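Local coordinates for protein putative NADH-flavin reductase (Lactobacillus casei ATCC 334, PDB 3H2S) that binds NADPH in a Rossmann-type domain and is probably an NAD(P)H-dependent oxidoreductase, perhaps a flavin reductase, at residues T87-V90 / S91-N95; D115-M118 / I119-F122; L194-L197 / D198-H202; P203-R207 / D208-V212. All coordinates share one frame; numbering follows the deposited sequence.

Contact 1: T87-V90 / S91-N95; sequences THLV and SLLRN
Ser91 and Leu92 both close on His88 O, though Leu92 does so only by packing a carbon, Leu92 CG at 3.3 Å. Ser91 OG donates to His88 O at 2.6 Å, chi1 of 81° folding the hydroxyl back over the preceding turn; a small polar residue suits a place where the helix is ending. Water 1 ties the same hydroxyl to the ring, 2.9 Å from Ser91 OG and 2.8 Å from His88 ND1, while His88 NE2 is bonded to Leu55 O. In the backbone, Ser91 N bonds to Thr87 O, but Leu92 N bonds to Leu89 O, keeping only a weak bond to His88 O, and Leu93 N to Val90 O. Helix 80-91 thus tightens into 3-10-like turns before the loop to strand 99-103 of the Rossmann sheet. Leu89 CG and Leu93 CD1 form an apolar pair at 4.1 Å; Leu93 also touches Ala100 of that strand. Methyls meet flat polar groups too: Leu92 CD1 obliquely at the His88 ring, Val90 CG1 over one face of the guanidinium, 3.5 Å from Arg94 NH2. Arg94 NE forms a salt bridge with Asp84 of the second subunit; shortening Arg94 to an alanine is likely to leave that aspartate without its mate.

Contact 2: D115-M118 / I119-F122; sequences DHPM and ILDF
Met118, a selenomethionine in the crystal, meets Phe122 one turn on: its CG comes within 3.8 Å of Phe122 CE1, and SE stands at the ring edge, 5.4 Å from the Phe122 centroid, in a Met-aromatic contact. With chi1 at 66°, CG lies between backbone N and carbonyl carbon, which brings the flexible, polarisable chain across the edge of the ring. Met118 O accepts from Asp121 N, and Pro117 O from Leu120 N, so a 3-10 turn shapes the backbone here. Pro117 rigidly introduces that turn; its CD lies 3.9 Å from Leu120 CD1, the two side chains running side by side in the same direction, and Tyr139 of helix 132-145 touches both. His116 reaches across the turn to Asp121. Its NE2 donates to Asp121 OD2 at 2.5 Å, shorter than usual and so doubtful in its exact length, the carboxylate meeting the ring edge with the two planes 86° apart, while ND1 donates to Asp115 OD1 at 3.0 Å, nearly in the ring plane. Histidine suits this place because its two nitrogens point to different sides. Gripped at both nitrogens, the ring has its rotation fixed, and two carboxylate partners would probably favour a doubly protonated, positively charged imidazole.

Contact 3: L194-L197 / D198-H202; sequences LAIL and DQLEH
Leu197 and Leu200 meet obliquely, Leu197 CD1 lying 4.2 Å from Leu200 CD2, and Ile196 CG2 adds a second contact to the same methyl at 4.3 Å. This is the packed face of the helix. Branched aliphatic residues suit it because Ile196 and Leu200 both reach Val67 and Val101 of the central sheet, while Leu197 presses on Ile16 of helix 11-22. Regular alpha-helical bonds run along it, the straightest being Leu200 N to Ile196 O, 3.0 Å with an N-H...O angle of 162°. Helix 189-201 thereby lies against the parallel strands of the Rossmann domain, on the same face as helix 11-22. Buried Gln199 accepts through OE1 from Thr204 N and Ala205 N, just past the helix; its NE2 weakly donates to water 2, which donates to Ala195 O at 3.0 Å. The looser side holds the partly exposed Asp198 and Glu201, with His202 exposed at the end. Asp198 turns its CG back beside its own backbone N (chi1 -82°); OD2 is hydrogen-bonded to Tyr170 OH, and OD1 forms a salt bridge with Arg23, as does Glu201 OE1. Replacing Asp198 by an alanine is likely to cost Tyr170 this partner and weaken the hold on Arg23.

Contact 4: P203-R207 / D208-V212; sequences PTAIR and DRIVV
Ala205 and Ile210 face each other across the bend that leads into strand 209-214. Ala205 CB points at the strand and meets Ile210 CG2 at 3.9 Å, methyl against methyl. With chi1 of Ile210 at 57°, CG1 stands between backbone N and carbonyl carbon, which places CG2 beside the N and sets it against the alanine. The small residue suits this buried spot, where the chain folds close to itself and Ile154 also touches. The bend is a type II beta turn from Ala205 to Asp208, closed by Asp208 N to Ala205 O at 2.9 Å. Arg207, third in the turn, takes the left-handed backbone conformation (phi 63°) that a type II turn requires there; its CB points away from the strand, and the chain, extended from CG to NE, makes a weak hydrogen bond from NE to Val151 O. One face of its guanidinium is covered by Ile206 CG2, 3.4 Å above the plane. Asp208 CB passes 3.4 Å from Ala205 O, and its carboxylate curls forward, OD1 accepting from Arg209 N at 2.7 Å, a donor that approaches from above the carboxylate plane. Beyond the turn, Ile210 bonds through its backbone to Gly155 and Ser157 of strand 153-158, parallel to strand 209-214, while on the other flank Val211 bonds to Gly173 of the antiparallel strand 170-173, and helix 189-201 touches Ile210 through Gln199.

The four contacts follow one another along the chain in numerical order, all within one Rossmann-type domain built on a mixed sheet. Contact 1 ends helix 80-91, before strand 99-103; contact 2 lies in the loop between that strand and helix 132-145, its centre about 28 Å from those of contacts 1 and 3 and about 20 Å from that of contact 4, whose nearest atoms are about 6 Å away. Contacts 3 and 4, centres about 10 Å apart, touch where Ala195 packs on Val212. The side chains of Met118 and Ile196 lie about 8 Å from the bound NADPH. Contacts 3 and 4 thus form a helix-turn-strand unit joining helix layer to sheet, while contact 1 lies at the subunit interface.

Contact 1: T87-V90 / S91-N95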
loop_
_atom_site.group_PDB
_atom_site.type_symbol
_atom_site.label_atom_id
_atom_site.label_comp_id
_atom_site.label_asym_id
_atom_site.label_seq_id
_atom_site.Cartn_x
_atom_site.Cartn_y
_atom_site.Cartn_z
ATOM N N THR A 87 -2.368 -2.694 3.181
ATOM C CA THR A 87 -2.650 -2.164 1.844
ATOM C C THR A 87 -3.670 -3.058 1.154
ATOM O O THR A 87 -4.526 -2.575 0.415
ATOM C CB THR A 87 -1.380 -2.057 0.963
ATOM O OG1 THR A 87 -0.846 -3.371 0.717
ATOM C CG2 THR A 87 -0.292 -1.165 1.631
ATOM N N HIS A 88 -3.554 -4.372 1.353
ATOM C CA HIS A 88 -4.495 -5.289 0.723
ATOM C C HIS A 88 -5.897 -5.073 1.286
ATOM O O HIS A 88 -6.883 -5.023 0.536
ATOM C CB HIS A 88 -4.071 -6.753 0.921
ATOM C CG HIS A 88 -4.939 -7.724 0.182
ATOM N ND1 HIS A 88 -5.113 -7.659 -1.183
ATOM C CD2 HIS A 88 -5.832 -8.641 0.632
ATOM C CE1 HIS A 88 -5.997 -8.571 -1.555
ATOM N NE2 HIS A 88 -6.474 -9.155 -0.471
ATOM N N LEU A 89 -5.999 -5.024 2.612
ATOM C CA LEU A 89 -7.307 -4.788 3.251
ATOM C C LEU A 89 -7.976 -3.492 2.778
ATOM O O LEU A 89 -9.165 -3.473 2.445
ATOM C CB LEU A 89 -7.176 -4.785 4.780
ATOM C CG LEU A 89 -8.510 -4.631 5.531
ATOM C CD1 LEU A 89 -9.598 -5.583 5.002
ATOM C CD2 LEU A 89 -8.330 -4.799 7.041
ATOM N N VAL A 90 -7.223 -2.395 2.809
ATOM C CA VAL A 90 -7.717 -1.119 2.291
ATOM C C VAL A 90 -8.238 -1.236 0.853
ATOM O O VAL A 90 -9.299 -0.695 0.515
ATOM C CB VAL A 90 -6.651 0.008 2.410
ATOM C CG1 VAL A 90 -7.078 1.253 1.608
ATOM C CG2 VAL A 90 -6.450 0.381 3.892
ATOM N N SER A 91 -7.556 -2.019 0.029
ATOM C CA SER A 91 -7.953 -2.139 -1.368
ATOM C C SER A 91 -9.313 -2.811 -1.518
ATOM O O SER A 91 -9.995 -2.617 -2.526
ATOM C CB SER A 91 -6.895 -2.893 -2.170
ATOM O OG SER A 91 -7.016 -4.299 -1.995
ATOM N N LEU A 92 -9.728 -3.556 -0.492
ATOM C CA LEU A 92 -11.016 -4.261 -0.524
ATOM C C LEU A 92 -12.130 -3.385 0.037
ATOM O O LEU A 92 -13.294 -3.775 0.025
ATOM C CB LEU A 92 -10.943 -5.554 0.300
ATOM C CG LEU A 92 -9.813 -6.529 -0.026
ATOM C CD1 LEU A 92 -9.839 -7.717 0.932
ATOM C CD2 LEU A 92 -9.961 -7.001 -1.480
ATOM N N LEU A 93 -11.762 -2.255 0.631
ATOM C CA LEU A 93 -12.750 -1.415 1.292
ATOM C C LEU A 93 -13.123 -0.151 0.522
ATOM O O LEU A 93 -13.831 0.706 1.044
ATOM C CB LEU A 93 -12.282 -1.067 2.699
ATOM C CG LEU A 93 -11.888 -2.282 3.539
ATOM C CD1 LEU A 93 -11.446 -1.821 4.893
ATOM C CD2 LEU A 93 -13.061 -3.255 3.637
ATOM N N ARG A 94 -12.695 -0.055 -0.731
ATOM C CA ARG A 94 -12.994 1.123 -1.534
ATOM C C ARG A 94 -14.497 1.225 -1.793
ATOM O O ARG A 94 -15.142 0.236 -2.103
ATOM C CB ARG A 94 -12.225 1.064 -2.855
ATOM C CG ARG A 94 -10.713 0.920 -2.640
ATOM C CD ARG A 94 -10.126 2.192 -2.035
ATOM N NE ARG A 94 -8.663 2.121 -2.009
ATOM C CZ ARG A 94 -7.874 3.025 -1.450
ATOM N NH1 ARG A 94 -8.408 4.070 -0.828
ATOM N NH2 ARG A 94 -6.556 2.846 -1.453
ATOM N N ASN A 95 -15.053 2.413 -1.598
ATOM C CA ASN A 95 -16.502 2.614 -1.709
ATOM C C ASN A 95 -17.350 1.645 -0.868
ATOM O O ASN A 95 -18.340 1.095 -1.348
ATOM C CB ASN A 95 -16.936 2.554 -3.174
ATOM C CG ASN A 95 -16.281 3.636 -4.017
ATOM O OD1 ASN A 95 -16.202 4.802 -3.604
ATOM N ND2 ASN A 95 -15.759 3.242 -5.182
HETATM O O HOH W 1 -4.806 -5.779 -3.193
#

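Contact 2: D115-M118 / I119-F122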
loop_
_atom_site.group_PDB
_atom_site.type_symbol
_atom_site.label_atom_id
_atom_site.label_comp_id
_atom_site.label_asym_id
_atom_site.label_seq_id
_atom_site.Cartn_x
_atom_site.Cartn_y
_atom_site.Cartn_z
ATOM N N ASP A 115 6.832 15.909 19.785
ATOM C CA ASP A 115 5.761 16.252 18.866
ATOM C C ASP A 115 5.870 15.485 17.545
ATOM O O ASP A 115 5.241 15.856 16.558
ATOM C CB ASP A 115 5.736 17.765 18.615
ATOM C CG ASP A 115 6.970 18.261 17.875
ATOM O OD1 ASP A 115 7.884 17.451 17.631
ATOM O OD2 ASP A 115 6.986 19.428 17.444
ATOM N N HIS A 116 6.580 14.360 17.560
ATOM C CA HIS A 116 6.804 13.569 16.351
ATOM C C HIS A 116 7.119 12.118 16.719
ATOM O O HIS A 116 7.499 11.835 17.859
ATOM C CB HIS A 116 7.957 14.161 15.533
ATOM C CG HIS A 116 9.274 14.126 16.243
ATOM N ND1 HIS A 116 9.583 14.991 17.274
ATOM C CD2 HIS A 116 10.299 13.244 16.173
ATOM C CE1 HIS A 116 10.777 14.690 17.755
ATOM N NE2 HIS A 116 11.230 13.631 17.108
ATOM N N PRO A 117 6.844 11.185 15.797
ATOM C CA PRO A 117 7.011 9.752 16.064
ATOM C C PRO A 117 8.427 9.403 16.526
ATOM O O PRO A 117 9.411 9.895 15.956
ATOM C CB PRO A 117 6.725 9.102 14.707
ATOM C CG PRO A 117 5.902 10.109 13.943
ATOM C CD PRO A 117 6.367 11.453 14.426
HETATM N N MSE A 118 8.527 8.603 17.582
HETATM C CA MSE A 118 9.813 8.379 18.249
HETATM C C MSE A 118 10.790 7.622 17.355
HETATM O O MSE A 118 12.002 7.768 17.504
HETATM C CB MSE A 118 9.615 7.621 19.559
HETATM C CG MSE A 118 9.111 6.185 19.383
HETATM SE SE MSE A 118 8.930 5.243 21.102
HETATM C CE MSE A 118 7.234 6.045 21.706
ATOM N N ILE A 119 10.263 6.805 16.441
ATOM C CA ILE A 119 11.106 6.037 15.512
ATOM C C ILE A 119 12.040 6.946 14.720
ATOM O O ILE A 119 13.132 6.540 14.329
ATOM C CB ILE A 119 10.264 5.181 14.526
ATOM C CG1 ILE A 119 11.141 4.173 13.772
ATOM C CG2 ILE A 119 9.493 6.060 13.541
ATOM C CD1 ILE A 119 10.332 3.150 12.968
ATOM N N LEU A 120 11.623 8.183 14.501
ATOM C CA LEU A 120 12.447 9.132 13.743
ATOM C C LEU A 120 13.741 9.476 14.479
ATOM O O LEU A 120 14.728 9.863 13.860
ATOM C CB LEU A 120 11.662 10.409 13.445
ATOM C CG LEU A 120 10.373 10.201 12.643
ATOM C CD1 LEU A 120 9.678 11.519 12.421
ATOM C CD2 LEU A 120 10.686 9.527 11.315
ATOM N N ASP A 121 13.743 9.308 15.793
ATOM C CA ASP A 121 14.906 9.654 16.607
ATOM C C ASP A 121 15.755 8.443 16.995
ATOM O O ASP A 121 16.766 8.585 17.685
ATOM C CB ASP A 121 14.462 10.396 17.865
ATOM C CG ASP A 121 13.836 11.742 17.552
ATOM O OD1 ASP A 121 14.348 12.444 16.659
ATOM O OD2 ASP A 121 12.823 12.089 18.189
ATOM N N PHE A 122 15.330 7.252 16.586
ATOM C CA PHE A 122 16.104 6.044 16.874
ATOM C C PHE A 122 17.511 6.147 16.282
ATOM O O PHE A 122 17.687 6.663 15.172
ATOM C CB PHE A 122 15.398 4.802 16.320
ATOM C CG PHE A 122 14.184 4.379 17.114
ATOM C CD1 PHE A 122 13.769 5.106 18.219
ATOM C CD2 PHE A 122 13.467 3.251 16.754
ATOM C CE1 PHE A 122 12.611 4.755 18.904
ATOM C CE2 PHE A 122 12.331 2.872 17.454
ATOM C CZ PHE A 122 11.914 3.612 18.550
#

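Contact 3: L194-L197 / D198-H202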
loop_
_atom_site.group_PDB
_atom_site.type_symbol
_atom_site.label_atom_id
_atom_site.label_comp_id
_atom_site.label_asym_id
_atom_site.label_seq_id
_atom_site.Cartn_x
_atom_site.Cartn_y
_atom_site.Cartn_z
ATOM N N LEU A 194 -11.389 -4.278 24.516
ATOM C CA LEU A 194 -12.400 -3.296 24.930
ATOM C C LEU A 194 -12.364 -2.077 24.023
ATOM O O LEU A 194 -13.403 -1.600 23.570
ATOM C CB LEU A 194 -12.185 -2.835 26.384
ATOM C CG LEU A 194 -12.474 -3.787 27.548
ATOM C CD1 LEU A 194 -12.432 -3.014 28.872
ATOM C CD2 LEU A 194 -13.815 -4.492 27.371
ATOM N N ALA A 195 -11.169 -1.522 23.845
ATOM C CA ALA A 195 -10.981 -0.300 23.055
ATOM C C ALA A 195 -11.405 -0.484 21.597
ATOM O O ALA A 195 -11.995 0.396 20.993
ATOM C CB ALA A 195 -9.505 0.170 23.145
ATOM N N ILE A 196 -11.025 -1.611 21.010
ATOM C CA ILE A 196 -11.414 -1.927 19.655
ATOM C C ILE A 196 -12.923 -2.051 19.474
ATOM O O ILE A 196 -13.494 -1.412 18.592
ATOM C CB ILE A 196 -10.685 -3.191 19.166
ATOM C CG1 ILE A 196 -9.182 -2.878 19.013
ATOM C CG2 ILE A 196 -11.295 -3.677 17.841
ATOM C CD1 ILE A 196 -8.310 -4.092 18.683
ATOM N N LEU A 197 -13.571 -2.818 20.350
ATOM C CA LEU A 197 -15.001 -3.009 20.274
ATOM C C LEU A 197 -15.739 -1.724 20.601
ATOM O O LEU A 197 -16.777 -1.454 20.017
ATOM C CB LEU A 197 -15.474 -4.156 21.177
ATOM C CG LEU A 197 -15.595 -5.515 20.469
ATOM C CD1 LEU A 197 -16.579 -5.450 19.308
ATOM C CD2 LEU A 197 -14.231 -6.003 20.001
ATOM N N ASP A 198 -15.165 -0.908 21.483
ATOM C CA ASP A 198 -15.747 0.407 21.771
ATOM C C ASP A 198 -15.820 1.238 20.500
ATOM O O ASP A 198 -16.814 1.911 20.248
ATOM C CB ASP A 198 -14.940 1.146 22.842
ATOM C CG ASP A 198 -15.313 0.711 24.251
ATOM O OD1 ASP A 198 -16.249 -0.104 24.402
ATOM O OD2 ASP A 198 -14.672 1.192 25.204
ATOM N N GLN A 199 -14.721 1.261 19.745
ATOM C CA GLN A 199 -14.683 2.024 18.489
ATOM C C GLN A 199 -15.646 1.449 17.460
ATOM O O GLN A 199 -16.277 2.189 16.720
ATOM C CB GLN A 199 -13.259 2.060 17.930
ATOM C CG GLN A 199 -12.334 2.994 18.679
ATOM C CD GLN A 199 -12.755 4.455 18.568
ATOM O OE1 GLN A 199 -13.297 4.879 17.552
ATOM N NE2 GLN A 199 -12.586 5.200 19.644
ATOM N N LEU A 200 -15.697 0.123 17.347
ATOM C CA LEU A 200 -16.619 -0.512 16.400
ATOM C C LEU A 200 -18.077 -0.134 16.699
ATOM O O LEU A 200 -18.866 0.127 15.784
ATOM C CB LEU A 200 -16.452 -2.029 16.445
ATOM C CG LEU A 200 -15.719 -2.726 15.295
ATOM C CD1 LEU A 200 -14.836 -1.793 14.498
ATOM C CD2 LEU A 200 -14.992 -3.981 15.752
ATOM N N GLU A 201 -18.434 -0.108 17.983
ATOM C CA GLU A 201 -19.813 0.164 18.380
ATOM C C GLU A 201 -20.120 1.651 18.359
ATOM O O GLU A 201 -21.225 2.049 18.008
ATOM C CB GLU A 201 -20.142 -0.445 19.748
ATOM C CG GLU A 201 -20.199 -1.966 19.729
ATOM C CD GLU A 201 -20.665 -2.569 21.050
ATOM O OE1 GLU A 201 -20.351 -1.990 22.120
ATOM O OE2 GLU A 201 -21.400 -3.585 21.016
ATOM N N HIS A 202 -19.115 2.467 18.660
ATOM C CA HIS A 202 -19.268 3.922 18.655
ATOM C C HIS A 202 -18.012 4.583 18.094
ATOM O O HIS A 202 -17.116 4.950 18.858
ATOM C CB HIS A 202 -19.510 4.443 20.073
ATOM C CG HIS A 202 -20.905 4.235 20.573
ATOM N ND1 HIS A 202 -21.553 5.161 21.367
ATOM C CD2 HIS A 202 -21.730 3.155 20.499
ATOM C CE1 HIS A 202 -22.737 4.686 21.716
ATOM N NE2 HIS A 202 -22.872 3.474 21.195
HETATM O O HOH W 2 -12.081 3.077 22.225
#

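Contact 4: P203-R207 / D208-V212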
loop_
_atom_site.group_PDB
_atom_site.type_symbol
_atom_site.label_atom_id
_atom_site.label_comp_id
_atom_site.label_asym_id
_atom_site.label_seq_id
_atom_site.Cartn_x
_atom_site.Cartn_y
_atom_site.Cartn_z
ATOM N N PRO A 203 -17.873 4.599 16.755
ATOM C CA PRO A 203 -16.617 5.079 16.177
ATOM C C PRO A 203 -16.408 6.563 16.461
ATOM O O PRO A 203 -17.300 7.371 16.210
ATOM C CB PRO A 203 -16.785 4.846 14.666
ATOM C CG PRO A 203 -18.032 4.082 14.483
ATOM C CD PRO A 203 -18.840 4.154 15.739
ATOM N N THR A 204 -15.326 6.893 17.150
ATOM C CA THR A 204 -14.994 8.289 17.396
ATOM C C THR A 204 -13.670 8.661 16.724
ATOM O O THR A 204 -13.364 9.831 16.535
ATOM C CB THR A 204 -14.918 8.602 18.907
ATOM O OG1 THR A 204 -14.403 9.923 19.089
ATOM C CG2 THR A 204 -14.011 7.648 19.609
ATOM N N ALA A 205 -12.918 7.653 16.314
ATOM C CA ALA A 205 -11.560 7.867 15.813
ATOM C C ALA A 205 -11.415 7.468 14.339
ATOM O O ALA A 205 -10.312 7.128 13.892
ATOM C CB ALA A 205 -10.572 7.104 16.664
ATOM N N ILE A 206 -12.502 7.578 13.571
ATOM C CA ILE A 206 -12.439 7.286 12.141
ATOM C C ILE A 206 -11.417 8.202 11.436
ATOM O O ILE A 206 -11.376 9.413 11.681
ATOM C CB ILE A 206 -13.821 7.377 11.462
ATOM C CG1 ILE A 206 -14.673 6.153 11.836
ATOM C CG2 ILE A 206 -13.664 7.464 9.934
ATOM C CD1 ILE A 206 -16.144 6.259 11.449
ATOM N N ARG A 207 -10.497 7.580 10.708
ATOM C CA ARG A 207 -9.429 8.291 9.995
ATOM C C ARG A 207 -8.515 9.028 10.964
ATOM O O ARG A 207 -7.923 10.057 10.634
ATOM C CB ARG A 207 -10.007 9.245 8.936
ATOM C CG ARG A 207 -10.620 8.549 7.714
ATOM C CD ARG A 207 -11.601 9.497 6.985
ATOM N NE ARG A 207 -12.641 8.749 6.293
ATOM C CZ ARG A 207 -13.937 8.841 6.555
ATOM N NH1 ARG A 207 -14.386 9.755 7.405
ATOM N NH2 ARG A 207 -14.796 8.095 5.877
ATOM N N ASP A 208 -8.370 8.465 12.154
ATOM C CA ASP A 208 -7.481 9.020 13.159
ATOM C C ASP A 208 -6.779 7.855 13.844
ATOM O O ASP A 208 -7.149 6.696 13.659
ATOM C CB ASP A 208 -8.286 9.833 14.175
ATOM C CG ASP A 208 -7.453 10.894 14.879
ATOM O OD1 ASP A 208 -6.208 10.873 14.758
ATOM O OD2 ASP A 208 -8.045 11.701 15.623
ATOM N N ARG A 209 -5.759 8.168 14.628
ATOM C CA ARG A 209 -5.078 7.172 15.438
ATOM C C ARG A 209 -5.213 7.550 16.905
ATOM O O ARG A 209 -5.054 8.710 17.263
ATOM C CB ARG A 209 -3.602 7.102 15.058
ATOM C CG ARG A 209 -2.847 5.989 15.773
ATOM C CD ARG A 209 -2.186 6.455 17.052
ATOM N NE ARG A 209 -1.178 7.477 16.794
ATOM C CZ ARG A 209 0.080 7.211 16.458
ATOM N NH1 ARG A 209 0.500 5.949 16.407
ATOM N NH2 ARG A 209 0.923 8.204 16.169
ATOM N N ILE A 210 -5.590 6.581 17.732
ATOM C CA ILE A 210 -5.518 6.740 19.175
ATOM C C ILE A 210 -4.528 5.755 19.806
ATOM O O ILE A 210 -4.067 4.828 19.151
ATOM C CB ILE A 210 -6.902 6.613 19.824
ATOM C CG1 ILE A 210 -7.544 5.262 19.476
ATOM C CG2 ILE A 210 -7.803 7.798 19.390
ATOM C CD1 ILE A 210 -8.783 4.919 20.328
ATOM N N VAL A 211 -4.133 6.022 21.048
ATOM C CA VAL A 211 -3.272 5.099 21.790
ATOM C C VAL A 211 -4.030 4.755 23.063
ATOM O O VAL A 211 -4.728 5.606 23.612
ATOM C CB VAL A 211 -1.929 5.751 22.169
ATOM C CG1 VAL A 211 -2.144 7.107 22.858
ATOM C CG2 VAL A 211 -1.095 4.826 23.047
ATOM N N VAL A 212 -3.845 3.540 23.563
ATOM C CA VAL A 212 -4.547 3.136 24.785
ATOM C C VAL A 212 -3.611 2.511 25.811
ATOM O O VAL A 212 -2.661 1.824 25.446
ATOM C CB VAL A 212 -5.727 2.186 24.478
ATOM C CG1 VAL A 212 -6.828 2.949 23.769
ATOM C CG2 VAL A 212 -5.275 1.014 23.624
#